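Local coordinates for putative uncharacterized protein (Chaetomium thermophilum, PDB 5T8V) that probably loads cohesin onto chromatin, this chain being the C-terminal, HEAT-repeat part of the Scc2 loader, at residues Arg944-Thr956 and Gln972-Gly984. Residues are numbered along the deposited sequence; the frame is centred on the assembly and turned at random.
Sequences RLVISSLKGIQKT and QFDRYSLIVGMAG
Leu945 rests on Ile979 where two antiparallel helices of the HEAT-repeat solenoid pack together. Over these segments the N-to-C directions make 142° and the axes come within 8.7 Å. The two side chains cross at about a right angle, with CG of Leu945 against CG2 of Ile979. On the next residue, CG2 of Val946 meets the methyl of Ala983, one turn past Ile979. Ser949 sits where the backbones come close, and its CB lies 3.6 Å from CG2 of Val980. Its OG turns back to Leu945 O (3.0 Å), above the carbonyl plane, so the hydroxyl is satisfied within its own helix beside Ile979. CD2 of Leu950 touches both methyls of Val980. Gly952 lets the Tyr976 ring lie on the backbone in a CH-pi contact, its CA 4.0 Å from the ring centroid. Were Tyr976 an alanine, this contact would be lost and a gap would probably open between Ser949 and Thr956. Ile953 is a knob among Phe973, Tyr976, Ser977 and Val980. Its CG1, anti to the carbonyl carbon (chi1 -68°), lies 3.6 Å from Tyr976 CB, and the two side chains slide past each other in opposite directions. Helix 1009-1016 covers Leu950, Ile953 and Val980. At Thr956, CG2 faces Phe973 CB, while OG1 donates to Gly952 O at 2.8 Å, tilted 32° from the carbonyl plane.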
# COMPACT_ATOMS: atom_id res chain seq x y z
N ARG A 944 -0.06 61.99 -34.75
CA ARG A 944 1.13 62.83 -34.62
C ARG A 944 2.34 61.99 -34.22
O ARG A 944 3.44 62.19 -34.74
CB ARG A 944 0.87 63.93 -33.59
CG ARG A 944 2.02 64.91 -33.41
CD ARG A 944 1.70 65.93 -32.32
NE ARG A 944 1.48 65.30 -31.03
CZ ARG A 944 1.10 65.94 -29.93
NH1 ARG A 944 0.90 67.25 -29.95
NH2 ARG A 944 0.92 65.27 -28.79
N LEU A 945 2.15 61.04 -33.30
CA LEU A 945 3.24 60.15 -32.91
C LEU A 945 3.74 59.35 -34.11
O LEU A 945 4.95 59.31 -34.38
CB LEU A 945 2.77 59.23 -31.79
CG LEU A 945 3.74 58.16 -31.30
CD1 LEU A 945 5.05 58.78 -30.85
CD2 LEU A 945 3.09 57.38 -30.16
N VAL A 946 2.83 58.72 -34.84
CA VAL A 946 3.21 57.92 -36.01
C VAL A 946 3.94 58.78 -37.03
O VAL A 946 5.00 58.40 -37.55
CB VAL A 946 1.97 57.25 -36.62
CG1 VAL A 946 2.35 56.41 -37.84
CG2 VAL A 946 1.24 56.40 -35.59
N ILE A 947 3.39 59.97 -37.32
CA ILE A 947 3.97 60.83 -38.34
C ILE A 947 5.37 61.27 -37.93
O ILE A 947 6.31 61.26 -38.74
CB ILE A 947 3.05 62.03 -38.61
CG1 ILE A 947 1.75 61.56 -39.26
CG2 ILE A 947 3.74 63.05 -39.52
CD1 ILE A 947 0.66 62.62 -39.33
N SER A 948 5.53 61.69 -36.67
CA SER A 948 6.85 62.10 -36.20
C SER A 948 7.84 60.96 -36.30
O SER A 948 9.00 61.16 -36.70
CB SER A 948 6.76 62.63 -34.77
OG SER A 948 6.23 61.64 -33.89
N SER A 949 7.41 59.74 -35.95
CA SER A 949 8.31 58.59 -36.04
C SER A 949 8.73 58.33 -37.48
O SER A 949 9.92 58.13 -37.76
CB SER A 949 7.63 57.36 -35.44
OG SER A 949 7.36 57.55 -34.07
N LEU A 950 7.78 58.35 -38.41
CA LEU A 950 8.10 58.11 -39.81
C LEU A 950 9.04 59.19 -40.35
O LEU A 950 10.06 58.88 -40.98
CB LEU A 950 6.81 58.06 -40.64
CG LEU A 950 5.89 56.88 -40.33
CD1 LEU A 950 4.49 57.11 -40.89
CD2 LEU A 950 6.48 55.59 -40.87
N LYS A 951 8.70 60.46 -40.11
CA LYS A 951 9.61 61.55 -40.45
C LYS A 951 11.01 61.25 -39.94
O LYS A 951 11.99 61.37 -40.68
CB LYS A 951 9.09 62.87 -39.87
CG LYS A 951 7.83 63.40 -40.54
CD LYS A 951 8.13 64.03 -41.89
CE LYS A 951 6.86 64.29 -42.69
NZ LYS A 951 7.14 64.61 -44.11
N GLY A 952 11.12 60.85 -38.68
CA GLY A 952 12.42 60.47 -38.15
C GLY A 952 13.08 59.38 -38.96
O GLY A 952 14.30 59.40 -39.16
N ILE A 953 12.30 58.41 -39.44
CA ILE A 953 12.86 57.31 -40.22
C ILE A 953 13.49 57.83 -41.51
O ILE A 953 14.67 57.61 -41.78
CB ILE A 953 11.78 56.25 -40.51
CG1 ILE A 953 11.38 55.55 -39.21
CG2 ILE A 953 12.28 55.22 -41.53
CD1 ILE A 953 10.20 54.59 -39.34
N GLN A 954 12.70 58.54 -42.32
CA GLN A 954 13.25 59.03 -43.58
C GLN A 954 14.36 60.06 -43.35
O GLN A 954 15.23 60.21 -44.22
CB GLN A 954 12.15 59.60 -44.48
CG GLN A 954 11.12 60.51 -43.83
CD GLN A 954 9.90 60.69 -44.72
OE1 GLN A 954 9.78 60.07 -45.77
NE2 GLN A 954 8.99 61.56 -44.30
N LYS A 955 14.37 60.74 -42.20
CA LYS A 955 15.54 61.52 -41.82
C LYS A 955 16.74 60.61 -41.60
O LYS A 955 17.88 60.97 -41.92
CB LYS A 955 15.26 62.34 -40.56
CG LYS A 955 14.27 63.50 -40.73
CD LYS A 955 14.61 64.41 -41.90
CE LYS A 955 13.78 64.04 -43.13
NZ LYS A 955 14.21 64.80 -44.34
N THR A 956 16.51 59.42 -41.04
CA THR A 956 17.60 58.45 -40.89
C THR A 956 18.15 58.04 -42.24
O THR A 956 19.37 57.93 -42.42
CB THR A 956 17.11 57.22 -40.11
OG1 THR A 956 16.48 57.63 -38.89
CG2 THR A 956 18.28 56.31 -39.78
N GLN A 972 18.24 55.10 -32.45
CA GLN A 972 17.13 55.99 -32.77
C GLN A 972 16.18 55.34 -33.77
O GLN A 972 14.96 55.31 -33.57
CB GLN A 972 17.65 57.31 -33.33
CG GLN A 972 18.47 58.13 -32.35
CD GLN A 972 18.82 59.50 -32.90
OE1 GLN A 972 18.10 60.05 -33.73
NE2 GLN A 972 19.94 60.06 -32.45
N PHE A 973 16.74 54.80 -34.86
CA PHE A 973 15.90 54.12 -35.85
C PHE A 973 15.20 52.92 -35.24
O PHE A 973 14.03 52.65 -35.55
CB PHE A 973 16.73 53.67 -37.04
CG PHE A 973 16.03 52.64 -37.88
CD1 PHE A 973 15.01 53.01 -38.73
CD2 PHE A 973 16.37 51.30 -37.78
CE1 PHE A 973 14.35 52.07 -39.48
CE2 PHE A 973 15.72 50.35 -38.54
CZ PHE A 973 14.70 50.73 -39.39
N ASP A 974 15.90 52.16 -34.39
CA ASP A 974 15.25 51.05 -33.71
C ASP A 974 13.99 51.51 -33.00
O ASP A 974 12.93 50.87 -33.10
CB ASP A 974 16.21 50.40 -32.71
CG ASP A 974 15.61 49.20 -32.01
OD1 ASP A 974 14.82 49.40 -31.06
OD2 ASP A 974 15.93 48.06 -32.40
N ARG A 975 14.06 52.65 -32.31
CA ARG A 975 12.89 53.13 -31.59
C ARG A 975 11.81 53.63 -32.54
O ARG A 975 10.63 53.37 -32.33
CB ARG A 975 13.29 54.23 -30.60
CG ARG A 975 12.27 54.45 -29.50
CD ARG A 975 12.21 53.26 -28.55
NE ARG A 975 11.08 53.32 -27.64
CZ ARG A 975 10.74 52.35 -26.81
NH1 ARG A 975 11.45 51.23 -26.76
NH2 ARG A 975 9.69 52.49 -26.01
N TYR A 976 12.20 54.37 -33.58
CA TYR A 976 11.22 54.83 -34.56
C TYR A 976 10.45 53.65 -35.15
O TYR A 976 9.21 53.61 -35.08
CB TYR A 976 11.93 55.61 -35.68
CG TYR A 976 12.49 56.95 -35.25
CD1 TYR A 976 11.83 57.76 -34.34
CD2 TYR A 976 13.69 57.41 -35.78
CE1 TYR A 976 12.34 58.98 -33.96
CE2 TYR A 976 14.22 58.64 -35.40
CZ TYR A 976 13.54 59.42 -34.49
OH TYR A 976 14.05 60.64 -34.12
N SER A 977 11.17 52.69 -35.73
CA SER A 977 10.52 51.53 -36.33
C SER A 977 9.71 50.75 -35.30
O SER A 977 8.67 50.18 -35.65
CB SER A 977 11.57 50.62 -36.96
OG SER A 977 12.32 49.95 -35.96
N LEU A 978 10.17 50.69 -34.05
CA LEU A 978 9.40 50.00 -33.03
C LEU A 978 8.07 50.70 -32.79
O LEU A 978 7.01 50.05 -32.74
CB LEU A 978 10.21 49.92 -31.73
CG LEU A 978 9.53 49.17 -30.59
CD1 LEU A 978 9.32 47.70 -30.94
CD2 LEU A 978 10.31 49.30 -29.30
N ILE A 979 8.09 52.02 -32.64
CA ILE A 979 6.86 52.78 -32.41
C ILE A 979 5.91 52.62 -33.58
O ILE A 979 4.72 52.32 -33.41
CB ILE A 979 7.19 54.26 -32.14
CG1 ILE A 979 8.04 54.40 -30.88
CG2 ILE A 979 5.90 55.08 -32.01
CD1 ILE A 979 8.63 55.78 -30.68
N VAL A 980 6.41 52.82 -34.80
CA VAL A 980 5.57 52.65 -35.98
C VAL A 980 4.98 51.25 -36.02
O VAL A 980 3.78 51.07 -36.30
CB VAL A 980 6.38 52.95 -37.26
CG1 VAL A 980 5.54 52.68 -38.51
CG2 VAL A 980 6.87 54.39 -37.25
N GLY A 981 5.79 50.23 -35.72
CA GLY A 981 5.32 48.86 -35.82
C GLY A 981 4.23 48.55 -34.81
O GLY A 981 3.19 47.98 -35.16
N MET A 982 4.45 48.92 -33.55
CA MET A 982 3.43 48.70 -32.54
C MET A 982 2.15 49.46 -32.86
O MET A 982 1.04 48.93 -32.74
CB MET A 982 3.96 49.10 -31.16
CG MET A 982 5.15 48.27 -30.69
SD MET A 982 4.90 46.49 -30.81
CE MET A 982 3.26 46.32 -30.14
N ALA A 983 2.29 50.72 -33.29
CA ALA A 983 1.13 51.50 -33.70
C ALA A 983 0.34 50.76 -34.77
O ALA A 983 -0.88 50.59 -34.66
CB ALA A 983 1.57 52.87 -34.20
N GLY A 984 1.03 50.29 -35.81
CA GLY A 984 0.36 49.51 -36.84
C GLY A 984 -0.28 48.25 -36.29
O GLY A 984 -1.31 47.80 -36.80